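Local coordinates for protein citrate synthase (Sulfolobus solfataricus, PDB 1O7X) that belongs to the citrate synthase family and forms a largely helical, two-subunit enzyme, at residues 110-123 / 195-207. Residues are numbered along the deposited sequence; the frame is centred on the assembly and turned at random.
Sequences FKWKENDKEKAISI and AASTLSDMYSSLT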
ATOM      1  N   PHE A 110      -0.318  18.824  -0.535  1.00 64.60           N
ATOM      2  CA  PHE A 110      -1.484  18.204   0.086  1.00 61.24           C
ATOM      3  C   PHE A 110      -1.458  18.312   1.604  1.00 59.27           C
ATOM      4  O   PHE A 110      -0.422  18.132   2.230  1.00 59.20           O
ATOM      5  CB  PHE A 110      -1.685  16.741  -0.372  1.00 60.36           C
ATOM      6  CG  PHE A 110      -2.908  16.199   0.334  1.00 59.30           C
ATOM      7  CD1 PHE A 110      -4.168  16.650  -0.021  1.00 58.85           C
ATOM      8  CD2 PHE A 110      -2.774  15.325   1.397  1.00 58.71           C
ATOM      9  CE1 PHE A 110      -5.285  16.194   0.652  1.00 58.31           C
ATOM     10  CE2 PHE A 110      -3.891  14.874   2.070  1.00 58.47           C
ATOM     11  CZ  PHE A 110      -5.147  15.303   1.695  1.00 58.19           C
ATOM     12  N   LYS A 111      -2.616  18.560   2.203  1.00 56.83           N
ATOM     13  CA  LYS A 111      -2.726  18.704   3.642  1.00 55.19           C
ATOM     14  C   LYS A 111      -4.008  18.110   4.196  1.00 52.35           C
ATOM     15  O   LYS A 111      -5.065  18.694   3.925  1.00 53.81           O
ATOM     16  CB  LYS A 111      -2.763  20.219   3.934  1.00 56.95           C
ATOM     17  CG  LYS A 111      -1.845  20.687   5.042  1.00 59.28           C
ATOM     18  CD  LYS A 111      -0.571  21.313   4.464  1.00 60.94           C
ATOM     19  CE  LYS A 111       0.149  22.186   5.482  1.00 61.20           C
ATOM     20  NZ  LYS A 111      -0.801  23.085   6.209  1.00 61.24           N
ATOM     21  N   TRP A 112      -3.998  17.042   4.977  1.00 48.25           N
ATOM     22  CA  TRP A 112      -5.245  16.556   5.556  1.00 44.87           C
ATOM     23  C   TRP A 112      -5.993  17.700   6.234  1.00 46.12           C
ATOM     24  O   TRP A 112      -5.424  18.698   6.674  1.00 46.48           O
ATOM     25  CB  TRP A 112      -5.023  15.456   6.600  1.00 39.94           C
ATOM     26  CG  TRP A 112      -4.792  14.150   5.908  1.00 36.69           C
ATOM     27  CD1 TRP A 112      -3.612  13.515   5.664  1.00 35.35           C
ATOM     28  CD2 TRP A 112      -5.812  13.343   5.300  1.00 35.01           C
ATOM     29  NE1 TRP A 112      -3.831  12.356   4.966  1.00 33.59           N
ATOM     30  CE2 TRP A 112      -5.167  12.218   4.737  1.00 33.55           C
ATOM     31  CE3 TRP A 112      -7.201  13.472   5.195  1.00 33.75           C
ATOM     32  CZ2 TRP A 112      -5.864  11.216   4.081  1.00 32.80           C
ATOM     33  CZ3 TRP A 112      -7.890  12.473   4.532  1.00 33.93           C
ATOM     34  CH2 TRP A 112      -7.218  11.360   3.999  1.00 33.63           C
ATOM     35  N   LYS A 113      -7.299  17.532   6.363  1.00 47.66           N
ATOM     36  CA  LYS A 113      -8.160  18.447   7.064  1.00 49.81           C
ATOM     37  C   LYS A 113      -8.052  19.887   6.590  1.00 51.49           C
ATOM     38  O   LYS A 113      -7.885  20.805   7.400  1.00 53.84           O
ATOM     39  CB  LYS A 113      -7.894  18.391   8.577  1.00 50.33           C
ATOM     40  CG  LYS A 113      -8.259  17.075   9.230  1.00 51.49           C
ATOM     41  CD  LYS A 113      -8.281  17.181  10.743  1.00 52.73           C
ATOM     42  CE  LYS A 113      -6.943  16.929  11.397  1.00 54.51           C
ATOM     43  NZ  LYS A 113      -6.700  17.811  12.586  1.00 55.67           N
ATOM     44  N   GLU A 114      -8.096  20.138   5.305  1.00 51.95           N
ATOM     45  CA  GLU A 114      -8.107  21.463   4.730  1.00 52.39           C
ATOM     46  C   GLU A 114      -9.356  21.370   3.818  1.00 52.06           C
ATOM     47  O   GLU A 114     -10.432  21.824   4.179  1.00 52.89           O
ATOM     48  CB  GLU A 114      -6.938  21.877   3.890  1.00 54.50           C
ATOM     49  CG  GLU A 114      -5.607  22.198   4.516  1.00 57.00           C
ATOM     50  CD  GLU A 114      -4.777  23.119   3.629  1.00 58.58           C
ATOM     51  OE1 GLU A 114      -5.044  23.189   2.406  1.00 58.98           O
ATOM     52  OE2 GLU A 114      -3.864  23.791   4.168  1.00 59.57           O
ATOM     53  N   ASN A 115      -9.216  20.531   2.791  1.00 50.61           N
ATOM     54  CA  ASN A 115     -10.313  20.332   1.857  1.00 49.43           C
ATOM     55  C   ASN A 115     -10.445  18.912   1.334  1.00 48.00           C
ATOM     56  O   ASN A 115     -10.540  18.666   0.127  1.00 47.79           O
ATOM     57  CB  ASN A 115     -10.080  21.355   0.736  1.00 50.73           C
ATOM     58  CG  ASN A 115     -11.336  22.113   0.358  1.00 51.66           C
ATOM     59  OD1 ASN A 115     -11.253  23.144  -0.313  1.00 51.80           O
ATOM     60  ND2 ASN A 115     -12.506  21.619   0.768  1.00 52.43           N
ATOM     61  N   ASP A 116     -10.552  17.927   2.218  1.00 46.14           N
ATOM     62  CA  ASP A 116     -10.665  16.519   1.890  1.00 43.85           C
ATOM     63  C   ASP A 116     -11.697  16.211   0.824  1.00 43.78           C
ATOM     64  O   ASP A 116     -11.385  15.599  -0.203  1.00 42.48           O
ATOM     65  CB  ASP A 116     -10.913  15.702   3.162  1.00 43.18           C
ATOM     66  CG  ASP A 116      -9.837  15.908   4.213  1.00 43.51           C
ATOM     67  OD1 ASP A 116      -8.795  16.532   3.895  1.00 42.89           O
ATOM     68  OD2 ASP A 116      -9.997  15.459   5.378  1.00 43.30           O
ATOM     69  N   LYS A 117     -12.943  16.612   1.033  1.00 44.68           N
ATOM     70  CA  LYS A 117     -14.049  16.387   0.113  1.00 44.92           C
ATOM     71  C   LYS A 117     -13.786  16.865  -1.303  1.00 44.70           C
ATOM     72  O   LYS A 117     -14.016  16.144  -2.275  1.00 43.41           O
ATOM     73  CB  LYS A 117     -15.293  17.123   0.632  1.00 45.95           C
ATOM     74  CG  LYS A 117     -15.783  16.536   1.941  1.00 47.85           C
ATOM     75  CD  LYS A 117     -16.626  17.544   2.707  1.00 49.51           C
ATOM     76  CE  LYS A 117     -16.552  17.283   4.207  1.00 50.34           C
ATOM     77  NZ  LYS A 117     -17.860  17.654   4.830  1.00 51.97           N
ATOM     78  N   GLU A 118     -13.265  18.089  -1.431  1.00 45.44           N
ATOM     79  CA  GLU A 118     -12.964  18.628  -2.752  1.00 46.61           C
ATOM     80  C   GLU A 118     -11.835  17.833  -3.401  1.00 44.70           C
ATOM     81  O   GLU A 118     -11.825  17.515  -4.587  1.00 44.10           O
ATOM     82  CB  GLU A 118     -12.618  20.114  -2.676  1.00 50.33           C
ATOM     83  CG  GLU A 118     -12.444  20.738  -4.056  1.00 54.80           C
ATOM     84  CD  GLU A 118     -12.079  22.209  -4.063  1.00 57.22           C
ATOM     85  OE1 GLU A 118     -11.840  22.809  -2.992  1.00 58.01           O
ATOM     86  OE2 GLU A 118     -12.031  22.781  -5.187  1.00 58.78           O
ATOM     87  N   LYS A 119     -10.857  17.467  -2.574  1.00 42.81           N
ATOM     88  CA  LYS A 119      -9.706  16.693  -3.013  1.00 40.66           C
ATOM     89  C   LYS A 119     -10.179  15.318  -3.437  1.00 38.91           C
ATOM     90  O   LYS A 119      -9.740  14.873  -4.495  1.00 38.47           O
ATOM     91  CB  LYS A 119      -8.648  16.683  -1.934  1.00 41.70           C
ATOM     92  CG  LYS A 119      -7.191  16.507  -2.253  1.00 41.45           C
ATOM     93  CD  LYS A 119      -6.788  16.775  -3.681  1.00 42.21           C
ATOM     94  CE  LYS A 119      -5.414  16.188  -3.966  1.00 42.66           C
ATOM     95  NZ  LYS A 119      -4.368  17.240  -4.064  1.00 43.13           N
ATOM     96  N   ALA A 120     -11.071  14.671  -2.691  1.00 37.55           N
ATOM     97  CA  ALA A 120     -11.576  13.351  -3.076  1.00 35.57           C
ATOM     98  C   ALA A 120     -12.321  13.429  -4.396  1.00 35.38           C
ATOM     99  O   ALA A 120     -12.143  12.631  -5.314  1.00 35.37           O
ATOM    100  CB  ALA A 120     -12.433  12.732  -1.994  1.00 34.68           C
ATOM    101  N   ILE A 121     -13.100  14.485  -4.597  1.00 36.37           N
ATOM    102  CA  ILE A 121     -13.794  14.733  -5.864  1.00 36.59           C
ATOM    103  C   ILE A 121     -12.784  14.802  -7.012  1.00 35.28           C
ATOM    104  O   ILE A 121     -13.026  14.207  -8.067  1.00 34.38           O
ATOM    105  CB  ILE A 121     -14.630  16.031  -5.834  1.00 37.04           C
ATOM    106  CG1 ILE A 121     -15.878  15.854  -4.954  1.00 35.99           C
ATOM    107  CG2 ILE A 121     -15.039  16.541  -7.209  1.00 36.59           C
ATOM    108  CD1 ILE A 121     -16.240  17.201  -4.345  1.00 36.35           C
ATOM    109  N   SER A 122     -11.668  15.505  -6.786  1.00 34.20           N
ATOM    110  CA  SER A 122     -10.678  15.616  -7.847  1.00 34.96           C
ATOM    111  C   SER A 122     -10.012  14.283  -8.138  1.00 34.41           C
ATOM    112  O   SER A 122      -9.650  14.030  -9.289  1.00 35.52           O
ATOM    113  CB  SER A 122      -9.653  16.712  -7.596  1.00 35.95           C
ATOM    114  OG  SER A 122      -8.705  16.291  -6.639  1.00 38.94           O
ATOM    115  N   ILE A 123      -9.914  13.397  -7.163  1.00 33.44           N
ATOM    116  CA  ILE A 123      -9.323  12.086  -7.320  1.00 31.89           C
ATOM    117  C   ILE A 123     -10.230  11.133  -8.061  1.00 31.74           C
ATOM    118  O   ILE A 123      -9.750  10.374  -8.911  1.00 33.42           O
ATOM    119  CB  ILE A 123      -8.898  11.485  -5.960  1.00 31.84           C
ATOM    120  CG1 ILE A 123      -7.920  12.478  -5.307  1.00 31.83           C
ATOM    121  CG2 ILE A 123      -8.310  10.102  -6.155  1.00 30.83           C
ATOM    122  CD1 ILE A 123      -7.013  12.029  -4.207  1.00 30.35           C
ATOM    123  N   ALA A 195      -2.491   3.267   5.666  1.00 22.15           N
ATOM    124  CA  ALA A 195      -1.680   4.354   5.100  1.00 23.52           C
ATOM    125  C   ALA A 195      -2.115   5.712   5.619  1.00 23.87           C
ATOM    126  O   ALA A 195      -1.342   6.487   6.172  1.00 25.80           O
ATOM    127  CB  ALA A 195      -1.678   4.367   3.585  1.00 22.71           C
ATOM    128  N   ALA A 196      -3.391   6.019   5.511  1.00 24.33           N
ATOM    129  CA  ALA A 196      -3.971   7.269   5.990  1.00 23.37           C
ATOM    130  C   ALA A 196      -3.739   7.421   7.482  1.00 23.16           C
ATOM    131  O   ALA A 196      -3.526   8.553   7.934  1.00 23.84           O
ATOM    132  CB  ALA A 196      -5.445   7.305   5.612  1.00 22.14           C
ATOM    133  N   SER A 197      -3.685   6.380   8.310  1.00 22.70           N
ATOM    134  CA  SER A 197      -3.409   6.594   9.724  1.00 22.88           C
ATOM    135  C   SER A 197      -2.090   7.308   9.963  1.00 23.70           C
ATOM    136  O   SER A 197      -1.956   7.900  11.032  1.00 25.55           O
ATOM    137  CB  SER A 197      -3.376   5.276  10.492  1.00 22.37           C
ATOM    138  OG  SER A 197      -2.091   4.683  10.343  1.00 21.82           O
ATOM    139  N   THR A 198      -1.084   7.280   9.096  1.00 23.43           N
ATOM    140  CA  THR A 198       0.173   7.980   9.312  1.00 22.98           C
ATOM    141  C   THR A 198       0.123   9.380   8.720  1.00 23.21           C
ATOM    142  O   THR A 198       1.127  10.081   8.681  1.00 24.49           O
ATOM    143  CB  THR A 198       1.376   7.255   8.678  1.00 21.58           C
ATOM    144  OG1 THR A 198       1.293   7.419   7.261  1.00 21.91           O
ATOM    145  CG2 THR A 198       1.351   5.775   9.009  1.00 21.49           C
ATOM    146  N   LEU A 199      -0.980   9.713   8.098  1.00 22.28           N
ATOM    147  CA  LEU A 199      -1.318  10.927   7.417  1.00 21.89           C
ATOM    148  C   LEU A 199      -0.644  11.035   6.052  1.00 22.35           C
ATOM    149  O   LEU A 199      -0.351  12.124   5.562  1.00 22.81           O
ATOM    150  CB  LEU A 199      -1.142  12.190   8.225  1.00 22.35           C
ATOM    151  CG  LEU A 199      -1.954  12.378   9.508  1.00 23.83           C
ATOM    152  CD1 LEU A 199      -1.793  13.822   9.993  1.00 23.93           C
ATOM    153  CD2 LEU A 199      -3.434  12.078   9.331  1.00 23.95           C
ATOM    154  N   SER A 200      -0.437   9.886   5.423  1.00 21.59           N
ATOM    155  CA  SER A 200       0.144   9.868   4.084  1.00 22.76           C
ATOM    156  C   SER A 200      -0.893  10.509   3.163  1.00 23.80           C
ATOM    157  O   SER A 200      -2.045  10.742   3.559  1.00 24.90           O
ATOM    158  CB  SER A 200       0.457   8.425   3.675  1.00 23.68           C
ATOM    159  OG  SER A 200       0.822   8.301   2.311  1.00 22.91           O
ATOM    160  N   ASP A 201      -0.572  10.756   1.895  1.00 23.37           N
ATOM    161  CA  ASP A 201      -1.572  11.418   1.062  1.00 23.15           C
ATOM    162  C   ASP A 201      -2.655  10.469   0.582  1.00 24.32           C
ATOM    163  O   ASP A 201      -2.612   9.248   0.770  1.00 23.44           O
ATOM    164  CB  ASP A 201      -0.749  12.148   0.000  1.00 21.77           C
ATOM    165  CG  ASP A 201      -0.163  11.124  -0.946  1.00 22.36           C
ATOM    166  OD1 ASP A 201       0.871  10.540  -0.553  1.00 22.48           O
ATOM    167  OD2 ASP A 201      -0.835  10.893  -1.978  1.00 22.61           O
ATOM    168  N   MET A 202      -3.679  10.990  -0.100  1.00 26.33           N
ATOM    169  CA  MET A 202      -4.827  10.212  -0.544  1.00 26.97           C
ATOM    170  C   MET A 202      -4.426   9.332  -1.707  1.00 27.62           C
ATOM    171  O   MET A 202      -4.824   8.156  -1.741  1.00 28.93           O
ATOM    172  CB  MET A 202      -6.043  11.073  -0.854  1.00 26.97           C
ATOM    173  CG  MET A 202      -6.630  11.744   0.371  1.00 27.46           C
ATOM    174  SD  MET A 202      -8.195  12.619   0.117  1.00 28.37           S
ATOM    175  CE  MET A 202      -7.871  13.501  -1.369  1.00 28.20           C
ATOM    176  N   TYR A 203      -3.586   9.866  -2.597  1.00 27.97           N
ATOM    177  CA  TYR A 203      -3.123   9.050  -3.732  1.00 26.71           C
ATOM    178  C   TYR A 203      -2.282   7.889  -3.214  1.00 26.29           C
ATOM    179  O   TYR A 203      -2.434   6.748  -3.651  1.00 26.51           O
ATOM    180  CB  TYR A 203      -2.322   9.815  -4.742  1.00 27.20           C
ATOM    181  CG  TYR A 203      -3.054  10.865  -5.537  1.00 29.20           C
ATOM    182  CD1 TYR A 203      -2.770  12.210  -5.326  1.00 29.06           C
ATOM    183  CD2 TYR A 203      -3.990  10.531  -6.508  1.00 30.61           C
ATOM    184  CE1 TYR A 203      -3.396  13.192  -6.037  1.00 30.42           C
ATOM    185  CE2 TYR A 203      -4.626  11.522  -7.242  1.00 32.38           C
ATOM    186  CZ  TYR A 203      -4.310  12.845  -7.010  1.00 32.87           C
ATOM    187  OH  TYR A 203      -4.947  13.851  -7.724  1.00 35.26           O
ATOM    188  N   SER A 204      -1.468   8.158  -2.186  1.00 25.08           N
ATOM    189  CA  SER A 204      -0.718   7.055  -1.587  1.00 24.41           C
ATOM    190  C   SER A 204      -1.617   6.027  -0.920  1.00 25.23           C
ATOM    191  O   SER A 204      -1.383   4.814  -1.020  1.00 25.62           O
ATOM    192  CB  SER A 204       0.331   7.645  -0.663  1.00 23.51           C
ATOM    193  OG  SER A 204       1.421   8.117  -1.436  1.00 22.35           O
ATOM    194  N   SER A 205      -2.707   6.438  -0.251  1.00 24.79           N
ATOM    195  CA  SER A 205      -3.588   5.460   0.396  1.00 23.30           C
ATOM    196  C   SER A 205      -4.267   4.592  -0.655  1.00 22.14           C
ATOM    197  O   SER A 205      -4.472   3.387  -0.544  1.00 18.10           O
ATOM    198  CB  SER A 205      -4.551   6.198   1.322  1.00 23.75           C
ATOM    199  OG  SER A 205      -3.867   7.300   1.877  1.00 24.09           O
ATOM    200  N   LEU A 206      -4.623   5.255  -1.762  1.00 23.27           N
ATOM    201  CA  LEU A 206      -5.201   4.491  -2.872  1.00 25.86           C
ATOM    202  C   LEU A 206      -4.171   3.475  -3.370  1.00 25.66           C
ATOM    203  O   LEU A 206      -4.469   2.284  -3.511  1.00 26.25           O
ATOM    204  CB  LEU A 206      -5.738   5.449  -3.922  1.00 28.08           C
ATOM    205  CG  LEU A 206      -7.149   6.015  -3.686  1.00 30.28           C
ATOM    206  CD1 LEU A 206      -7.520   7.015  -4.777  1.00 30.98           C
ATOM    207  CD2 LEU A 206      -8.196   4.920  -3.671  1.00 29.93           C
ATOM    208  N   THR A 207      -2.896   3.847  -3.520  1.00 24.60           N
ATOM    209  CA  THR A 207      -1.852   2.948  -3.982  1.00 22.28           C
ATOM    210  C   THR A 207      -1.856   1.759  -3.039  1.00 21.12           C
ATOM    211  O   THR A 207      -1.890   0.616  -3.505  1.00 21.77           O
ATOM    212  CB  THR A 207      -0.486   3.635  -4.119  1.00 22.77           C
ATOM    213  OG1 THR A 207      -0.504   4.729  -5.053  1.00 22.62           O
ATOM    214  CG2 THR A 207       0.586   2.680  -4.638  1.00 22.04           C
TER
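Met-202, in the first turn of helix 202-213, packs against Trp-112 and Ile-123 along its whole length from CB to CE. Its CB faces Ile-123 CD1 at 3.6 Å. With CG anti to the carbonyl carbon, that methylene comes to Trp-112 CH2, 3.7 Å away, and also nears Phe-110 CZ. SD makes oblique Met-aromatic contacts, 4.8 Å from the centroid of the Trp-112 six-membered ring and 5.3 Å from that of Phe-110. A bend at chi3 of Met-202 (-45°) carries CE among Asp-116, Lys-119, Ala-120 and Ile-123, a knob into a hole of helix 116-138.

Past the knob, Ile-123 CD1 lies over the face of Tyr-203, 3.9 Å from the ring centroid and 11° off its normal, a CH-pi contact. Ile-123 CG2 continues the apolar seam to Leu-206 CD1.

At the loop end, Trp-112 NE1 donates to Ser-200 O over 2.8 Å, fairly straight at 160°, with the acceptor near the indole plane. Leu-199, closing a Schellman motif after helix 187-197, places CD2 over one indole face. Asp-201 OD2 caps the next helix, met by Ser-204 N from above the carboxylate plane, while OD1 pairs with Lys-214 NZ of the second subunit.

The chemistry is thus mainly apolar, with one indole N-H bond joining the loop to a link that itself takes part in the dimer interface, where Ser-200 OG bonds to Ala-211 O of the second subunit.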